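Aspartokinase (Synechocystis, PDB 3L76) probably phosphorylates the beta-carboxyl group of L-aspartate with ATP, opening the route to threonine and lysine, and binds both amino acids at its ACT domains. Local coordinates at residues Asp280-Ser286 with Ala552-Ile558; His546-Ala550 with Ala583-Phe588. All blocks are in the same frame, centred on the assembly; numbering follows the deposited sequence.

In the fold
Both contacts belong to the regulatory, ACT-domain half of the chain and share helix 543-552. Contact 1 joins two ACT domains, 266 residues apart at the closest ends, around a bound threonine; contact 2 stays inside the last ACT domain, where helix 543-552 lies beside helix 577-587. Their centres are about 12 Å apart. F548, next to F547 but on another side of the same helix, packs on the threonine-site segments: its CD1 is 3.9 Å from I558 CD1. The side chain of F547 is about 11 Å from the threonine, and that of H546 about 8 Å from a bound lysine, so the helix runs between two effector sites.

Contact 1. Residues Asp280-Ser286 with Ala552-Ile558; sequences DRPGVAS and AQENINI. With THR (threonine), chain C.
D280 and N557 meet over the ammonium group of a bound threonine, at an effector site built between two ACT domains. One domain gives the loop D280-G283 and the start of helix 284-294, the other the segment that leaves helix 543-552 and leads to strand 560-563. The tight part is the threonine pocket. Threonine N donates to D280 OD1, to I558 O and, at 2.6 Å, to N557 OD1, while I558 N, at 3.0 Å, returns a bond to threonine O. The other carboxylate oxygen, OXT, takes the backbone N-H of A285 at 2.8 Å in the first turn of the helix, where the helix dipole would probably favour the negative charge. N557 reaches in because its CG stands anti to the backbone N (chi1 -174°); its ND2 then makes a weak bond of 3.3 Å to D280 OD1, with carboxylate and amide planes 46° apart. A leucine in place of N557 would probably leave the ammonium group without one of its three acceptors here and D280 OD1 without its amide donor. Q304 adds further bonds, to the threonine and to I558 O.

Toward solvent the contact is looser. P282 lays its ring across the N557 side chain, and its CG comes 3.4 Å from the amide oxygen OD1 of the exposed N555, the positive-phi residue of the Schellman motif closing helix 543-552. Nearby, A552 CB lies 3.8 Å from G283 N, at the N-cap of helix 284-294; at the positive phi of G283 a side chain would run into P282 O. Back at the pocket, a water accepts from that same G283 N and donates to I556 O and to threonine O.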
ATOM      1  N   ASP A 280      12.126  13.679  58.473  1.00 51.40           N
ATOM      2  CA  ASP A 280      11.746  13.909  57.080  1.00 40.87           C
ATOM      3  C   ASP A 280      11.780  15.379  56.706  1.00 47.15           C
ATOM      4  O   ASP A 280      10.740  16.021  56.591  1.00 41.82           O
ATOM      5  CB  ASP A 280      10.357  13.336  56.784  1.00 46.17           C
ATOM      6  CG  ASP A 280       9.941  13.538  55.331  1.00 64.66           C
ATOM      7  OD1 ASP A 280      10.827  13.725  54.461  1.00 47.39           O
ATOM      8  OD2 ASP A 280       8.726  13.509  55.058  1.00 58.16           O
ATOM      9  N   ARG A 281      12.979  15.904  56.503  1.00 32.33           N
ATOM     10  CA  ARG A 281      13.156  17.298  56.141  1.00 50.71           C
ATOM     11  C   ARG A 281      14.357  17.436  55.211  1.00 60.75           C
ATOM     12  O   ARG A 281      15.214  16.563  55.180  1.00 48.64           O
ATOM     13  CB  ARG A 281      13.381  18.137  57.399  1.00 53.74           C
ATOM     14  CG  ARG A 281      14.587  17.706  58.217  1.00 58.26           C
ATOM     15  CD  ARG A 281      14.934  18.715  59.309  1.00 76.66           C
ATOM     16  NE  ARG A 281      16.096  18.270  60.074  1.00 85.65           N
ATOM     17  CZ  ARG A 281      16.062  17.864  61.339  1.00 87.71           C
ATOM     18  NH1 ARG A 281      14.922  17.868  62.018  1.00 90.98           N
ATOM     19  NH2 ARG A 281      17.180  17.460  61.924  1.00 61.76           N
ATOM     20  N   PRO A 282      14.430  18.541  54.458  1.00 64.19           N
ATOM     21  CA  PRO A 282      15.588  18.772  53.593  1.00 64.64           C
ATOM     22  C   PRO A 282      16.912  18.698  54.357  1.00 72.26           C
ATOM     23  O   PRO A 282      17.007  19.172  55.492  1.00 67.46           O
ATOM     24  CB  PRO A 282      15.352  20.197  53.077  1.00 30.99           C
ATOM     25  CG  PRO A 282      13.895  20.376  53.138  1.00 52.13           C
ATOM     26  CD  PRO A 282      13.450  19.634  54.360  1.00 51.49           C
ATOM     27  N   GLY A 283      17.920  18.098  53.734  1.00 46.93           N
ATOM     28  CA  GLY A 283      19.257  18.069  54.294  1.00 41.41           C
ATOM     29  C   GLY A 283      19.687  16.736  54.870  1.00 50.24           C
ATOM     30  O   GLY A 283      20.878  16.461  54.975  1.00 42.28           O
ATOM     31  N   VAL A 284      18.723  15.906  55.251  1.00 33.03           N
ATOM     32  CA  VAL A 284      19.036  14.637  55.884  1.00 39.87           C
ATOM     33  C   VAL A 284      19.817  13.704  54.950  1.00 60.77           C
ATOM     34  O   VAL A 284      20.940  13.293  55.268  1.00 44.58           O
ATOM     35  CB  VAL A 284      17.781  13.937  56.394  1.00 58.47           C
ATOM     36  CG1 VAL A 284      18.162  12.665  57.120  1.00 48.10           C
ATOM     37  CG2 VAL A 284      17.016  14.857  57.323  1.00 68.95           C
ATOM     38  N   ALA A 285      19.242  13.371  53.796  1.00 49.14           N
ATOM     39  CA  ALA A 285      19.926  12.446  52.891  1.00 45.05           C
ATOM     40  C   ALA A 285      21.251  13.046  52.462  1.00 43.25           C
ATOM     41  O   ALA A 285      22.262  12.351  52.416  1.00 36.82           O
ATOM     42  CB  ALA A 285      19.065  12.100  51.678  1.00 46.00           C
ATOM     43  N   SER A 286      21.238  14.345  52.167  1.00 39.50           N
ATOM     44  CA  SER A 286      22.457  15.064  51.830  1.00 52.18           C
ATOM     45  C   SER A 286      23.595  14.759  52.810  1.00 56.34           C
ATOM     46  O   SER A 286      24.670  14.332  52.396  1.00 56.65           O
ATOM     47  CB  SER A 286      22.197  16.563  51.794  1.00 65.56           C
ATOM     48  OG  SER A 286      23.352  17.249  51.357  1.00 67.28           O
ATOM     49  N   ALA A 552      18.975  20.021  48.556  1.00 62.21           N
ATOM     50  CA  ALA A 552      18.875  20.575  49.887  1.00 67.06           C
ATOM     51  C   ALA A 552      19.247  22.054  49.903  1.00 83.58           C
ATOM     52  O   ALA A 552      18.610  22.843  50.608  1.00 76.15           O
ATOM     53  CB  ALA A 552      19.744  19.788  50.857  1.00 62.01           C
ATOM     54  N   GLN A 553      20.273  22.421  49.129  1.00 88.62           N
ATOM     55  CA  GLN A 553      20.751  23.806  49.065  1.00 84.73           C
ATOM     56  C   GLN A 553      19.666  24.723  48.532  1.00 78.18           C
ATOM     57  O   GLN A 553      19.700  25.932  48.739  1.00113.60           O
ATOM     58  CB  GLN A 553      22.009  23.923  48.200  1.00 86.29           C
ATOM     59  CG  GLN A 553      23.213  23.175  48.751  1.00115.59           C
ATOM     60  CD  GLN A 553      24.341  23.052  47.743  1.00131.29           C
ATOM     61  OE1 GLN A 553      24.215  23.479  46.597  1.00131.53           O
ATOM     62  NE2 GLN A 553      25.451  22.458  48.165  1.00138.51           N
ATOM     63  N   GLU A 554      18.704  24.135  47.839  1.00 86.55           N
ATOM     64  CA  GLU A 554      17.546  24.862  47.352  1.00 81.70           C
ATOM     65  C   GLU A 554      16.374  24.661  48.294  1.00 72.42           C
ATOM     66  O   GLU A 554      15.255  25.014  47.966  1.00 65.30           O
ATOM     67  CB  GLU A 554      17.174  24.380  45.945  1.00 70.71           C
ATOM     68  CG  GLU A 554      17.948  25.076  44.852  1.00 76.73           C
ATOM     69  CD  GLU A 554      17.480  26.496  44.671  1.00 89.70           C
ATOM     70  OE1 GLU A 554      18.321  27.411  44.749  1.00 98.17           O
ATOM     71  OE2 GLU A 554      16.259  26.694  44.477  1.00 86.17           O
ATOM     72  N   ASN A 555      16.647  24.086  49.462  1.00 68.40           N
ATOM     73  CA  ASN A 555      15.615  23.731  50.434  1.00 75.39           C
ATOM     74  C   ASN A 555      14.483  22.927  49.800  1.00 75.49           C
ATOM     75  O   ASN A 555      13.312  23.277  49.905  1.00 66.02           O
ATOM     76  CB  ASN A 555      15.072  24.972  51.150  1.00 82.94           C
ATOM     77  CG  ASN A 555      14.351  24.629  52.439  1.00 96.79           C
ATOM     78  OD1 ASN A 555      13.589  23.668  52.506  1.00110.54           O
ATOM     79  ND2 ASN A 555      14.593  25.413  53.469  1.00127.33           N
ATOM     80  N   ILE A 556      14.853  21.843  49.132  1.00 79.27           N
ATOM     81  CA  ILE A 556      13.895  20.977  48.463  1.00 63.27           C
ATOM     82  C   ILE A 556      13.860  19.629  49.182  1.00 61.39           C
ATOM     83  O   ILE A 556      14.882  18.961  49.351  1.00 51.76           O
ATOM     84  CB  ILE A 556      14.256  20.805  46.962  1.00 67.33           C
ATOM     85  CG1 ILE A 556      13.966  22.088  46.198  1.00 57.98           C
ATOM     86  CG2 ILE A 556      13.484  19.671  46.329  1.00 51.80           C
ATOM     87  CD1 ILE A 556      14.442  22.069  44.762  1.00 77.48           C
ATOM     88  N   ASN A 557      12.683  19.234  49.638  1.00 59.92           N
ATOM     89  CA  ASN A 557      12.585  17.995  50.379  1.00 58.76           C
ATOM     90  C   ASN A 557      12.515  16.794  49.450  1.00 58.76           C
ATOM     91  O   ASN A 557      11.845  16.831  48.418  1.00 44.24           O
ATOM     92  CB  ASN A 557      11.377  18.014  51.315  1.00 50.97           C
ATOM     93  CG  ASN A 557      11.322  16.794  52.210  1.00 66.03           C
ATOM     94  OD1 ASN A 557      12.286  16.479  52.909  1.00 45.49           O
ATOM     95  ND2 ASN A 557      10.191  16.093  52.187  1.00 53.25           N
ATOM     96  N   ILE A 558      13.198  15.722  49.830  1.00 44.35           N
ATOM     97  CA  ILE A 558      13.204  14.519  49.018  1.00 45.78           C
ATOM     98  C   ILE A 558      12.213  13.510  49.577  1.00 60.00           C
ATOM     99  O   ILE A 558      12.412  12.973  50.667  1.00 67.71           O
ATOM    100  CB  ILE A 558      14.607  13.901  48.945  1.00 30.30           C
ATOM    101  CG1 ILE A 558      15.611  14.929  48.412  1.00 22.75           C
ATOM    102  CG2 ILE A 558      14.586  12.643  48.079  1.00 25.61           C
ATOM    103  CD1 ILE A 558      17.042  14.463  48.473  1.00 44.63           C
TER
HETATM  104  N   THR C 601      13.445  14.170  53.268  1.00 26.39           N
HETATM  105  CA  THR C 601      14.857  13.955  53.609  1.00 42.37           C
HETATM  106  C   THR C 601      15.787  14.827  52.772  1.00 52.17           C
HETATM  107  O   THR C 601      15.327  15.559  51.879  1.00 37.35           O
HETATM  108  CB  THR C 601      15.264  12.473  53.485  1.00 42.93           C
HETATM  109  OG1 THR C 601      15.101  12.035  52.125  1.00 48.67           O
HETATM  110  CG2 THR C 601      14.379  11.621  54.384  1.00 32.62           C
HETATM  111  OXT THR C 601      17.002  14.831  53.005  1.00 35.10           O
HETATM  112  O   HOH W   1      10.804  11.512  52.740  1.00 41.06           O
HETATM  113  O   HOH W   2      16.814  17.277  50.931  1.00 27.83           O

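Contact 2. Residues His546-Ala550 with Ala583-Phe588; sequences HFFAA and AAHSAF
H546 NE2 donates to the backbone O of A587 at 3.0 Å, joining the two helices of the last ACT domain. Helices 543-552 and 577-587 lie side by side against the domain's antiparallel strands, the layered arrangement of the ACT fold; their short segments run in broadly opposing directions, crossing at 130° with the axes 9.2 Å from each other at closest approach. The bond is bent, with an N-H...O angle of 133°. A587 O lies close to the imidazole plane, but NE2 stands above the carbonyl plane instead of within it.

The same ring also presents its edge to F588, the residue where the second helix ends. CD2 sits over one face of the phenyl ring, 3.7 Å from F588 CE1, in a T-shaped stack with the planes 79° apart. With CG anti to the backbone N, the imidazole extends across to the end of helix 577-587, where both its NE2 and its CD2 find partners. The hydrogen bond and the stack thus use neighbouring atoms on one edge of the ring, which should limit its rotation, although H546 itself is exposed.

Small residues line the rest of the interface. A550 and A587 point their methyl groups at each other, and A583 CB lies against A550 O; alanines here let the backbones approach, with the CA atoms of A550 and A583 5.9 Å apart. Deeper in, the buried F547 ring lies between the helices and the strands, touching I532, I568 and C570, with its CE1 4.0 Å from A584 CB. I532 on strand 520-533 also meets A584 and F588, so one strand residue touches both helices. At the helix end the F588 ring closes the group, its CZ 4.0 Å from F547 CB.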
ATOM      1  N   HIS A 546      26.228  14.355  45.946  1.00 48.06           N
ATOM      2  CA  HIS A 546      26.210  15.640  45.264  1.00 55.04           C
ATOM      3  C   HIS A 546      24.813  16.013  44.796  1.00 51.39           C
ATOM      4  O   HIS A 546      24.397  17.157  44.915  1.00 53.53           O
ATOM      5  CB  HIS A 546      27.159  15.628  44.076  1.00 47.79           C
ATOM      6  CG  HIS A 546      27.578  16.993  43.637  1.00 79.23           C
ATOM      7  ND1 HIS A 546      28.043  17.943  44.524  1.00 82.59           N
ATOM      8  CD2 HIS A 546      27.602  17.575  42.416  1.00 62.76           C
ATOM      9  CE1 HIS A 546      28.336  19.047  43.865  1.00 66.86           C
ATOM     10  NE2 HIS A 546      28.077  18.852  42.583  1.00 61.32           N
ATOM     11  N   PHE A 547      24.102  15.030  44.253  1.00 52.67           N
ATOM     12  CA  PHE A 547      22.730  15.208  43.788  1.00 58.61           C
ATOM     13  C   PHE A 547      21.809  15.671  44.938  1.00 69.01           C
ATOM     14  O   PHE A 547      21.126  16.695  44.828  1.00 57.62           O
ATOM     15  CB  PHE A 547      22.247  13.901  43.130  1.00 56.65           C
ATOM     16  CG  PHE A 547      20.862  13.968  42.545  1.00 32.19           C
ATOM     17  CD1 PHE A 547      20.274  15.182  42.229  1.00 32.14           C
ATOM     18  CD2 PHE A 547      20.148  12.804  42.304  1.00 30.66           C
ATOM     19  CE1 PHE A 547      18.991  15.234  41.698  1.00 40.43           C
ATOM     20  CE2 PHE A 547      18.861  12.845  41.770  1.00 40.93           C
ATOM     21  CZ  PHE A 547      18.284  14.061  41.463  1.00 44.97           C
ATOM     22  N   PHE A 548      21.815  14.933  46.045  1.00 54.87           N
ATOM     23  CA  PHE A 548      20.986  15.275  47.203  1.00 54.20           C
ATOM     24  C   PHE A 548      21.363  16.623  47.818  1.00 60.26           C
ATOM     25  O   PHE A 548      20.504  17.364  48.284  1.00 54.81           O
ATOM     26  CB  PHE A 548      21.076  14.190  48.272  1.00 39.75           C
ATOM     27  CG  PHE A 548      20.786  12.817  47.766  1.00 42.14           C
ATOM     28  CD1 PHE A 548      19.927  12.624  46.690  1.00 48.47           C
ATOM     29  CD2 PHE A 548      21.368  11.708  48.364  1.00 55.80           C
ATOM     30  CE1 PHE A 548      19.653  11.350  46.214  1.00 40.31           C
ATOM     31  CE2 PHE A 548      21.094  10.427  47.898  1.00 52.82           C
ATOM     32  CZ  PHE A 548      20.227  10.249  46.827  1.00 33.38           C
ATOM     33  N   ALA A 549      22.653  16.935  47.825  1.00 71.19           N
ATOM     34  CA  ALA A 549      23.103  18.204  48.372  1.00 73.19           C
ATOM     35  C   ALA A 549      22.574  19.346  47.524  1.00 81.17           C
ATOM     36  O   ALA A 549      22.244  20.414  48.033  1.00 73.83           O
ATOM     37  CB  ALA A 549      24.610  18.250  48.441  1.00 51.62           C
ATOM     38  N   ALA A 550      22.487  19.107  46.224  1.00 78.22           N
ATOM     39  CA  ALA A 550      22.015  20.113  45.287  1.00 60.84           C
ATOM     40  C   ALA A 550      20.563  20.489  45.571  1.00 69.39           C
ATOM     41  O   ALA A 550      20.182  21.654  45.451  1.00 72.72           O
ATOM     42  CB  ALA A 550      22.168  19.609  43.861  1.00 51.93           C
ATOM     43  N   ALA A 583      18.677  22.700  39.415  1.00 61.09           N
ATOM     44  CA  ALA A 583      19.704  22.415  40.410  1.00 71.36           C
ATOM     45  C   ALA A 583      20.583  21.235  40.005  1.00 81.10           C
ATOM     46  O   ALA A 583      21.809  21.309  40.098  1.00 81.66           O
ATOM     47  CB  ALA A 583      19.068  22.164  41.773  1.00 59.74           C
ATOM     48  N   ALA A 584      19.952  20.146  39.569  1.00 49.40           N
ATOM     49  CA  ALA A 584      20.682  18.966  39.100  1.00 66.11           C
ATOM     50  C   ALA A 584      21.560  19.262  37.883  1.00 69.46           C
ATOM     51  O   ALA A 584      22.691  18.788  37.796  1.00 66.98           O
ATOM     52  CB  ALA A 584      19.717  17.815  38.789  1.00 46.58           C
ATOM     53  N   HIS A 585      21.037  20.038  36.938  1.00 49.49           N
ATOM     54  CA  HIS A 585      21.784  20.371  35.721  1.00 58.97           C
ATOM     55  C   HIS A 585      23.002  21.234  36.035  1.00 63.25           C
ATOM     56  O   HIS A 585      24.052  21.092  35.407  1.00 78.72           O
ATOM     57  CB  HIS A 585      20.883  21.076  34.697  1.00 50.83           C
ATOM     58  CG  HIS A 585      21.392  21.014  33.285  1.00 78.60           C
ATOM     59  ND1 HIS A 585      22.170  22.006  32.726  1.00 79.25           N
ATOM     60  CD2 HIS A 585      21.222  20.081  32.316  1.00 78.16           C
ATOM     61  CE1 HIS A 585      22.460  21.685  31.477  1.00 60.45           C
ATOM     62  NE2 HIS A 585      21.898  20.522  31.204  1.00 56.66           N
ATOM     63  N   SER A 586      22.857  22.124  37.012  1.00 73.60           N
ATOM     64  CA  SER A 586      23.961  22.977  37.438  1.00 87.55           C
ATOM     65  C   SER A 586      24.945  22.232  38.328  1.00 76.59           C
ATOM     66  O   SER A 586      26.153  22.421  38.227  1.00 57.31           O
ATOM     67  CB  SER A 586      23.438  24.213  38.167  1.00 65.83           C
ATOM     68  OG  SER A 586      22.611  24.990  37.319  1.00122.16           O
ATOM     69  N   ALA A 587      24.422  21.389  39.209  1.00 60.70           N
ATOM     70  CA  ALA A 587      25.270  20.623  40.115  1.00 64.54           C
ATOM     71  C   ALA A 587      26.317  19.820  39.358  1.00 67.19           C
ATOM     72  O   ALA A 587      27.443  19.677  39.815  1.00 69.39           O
ATOM     73  CB  ALA A 587      24.429  19.707  40.988  1.00 59.13           C
ATOM     74  N   PHE A 588      25.957  19.305  38.192  1.00 63.12           N
ATOM     75  CA  PHE A 588      26.877  18.443  37.464  1.00 63.72           C
ATOM     76  C   PHE A 588      27.519  19.110  36.242  1.00 69.28           C
ATOM     77  O   PHE A 588      28.048  18.439  35.359  1.00 58.49           O
ATOM     78  CB  PHE A 588      26.200  17.111  37.126  1.00 47.00           C
ATOM     79  CG  PHE A 588      25.858  16.282  38.351  1.00 51.89           C
ATOM     80  CD1 PHE A 588      26.846  15.579  39.033  1.00 40.79           C
ATOM     81  CD2 PHE A 588      24.555  16.216  38.825  1.00 57.73           C
ATOM     82  CE1 PHE A 588      26.541  14.822  40.156  1.00 51.40           C
ATOM     83  CE2 PHE A 588      24.244  15.465  39.954  1.00 58.72           C
ATOM     84  CZ  PHE A 588      25.237  14.766  40.618  1.00 50.75           C
TER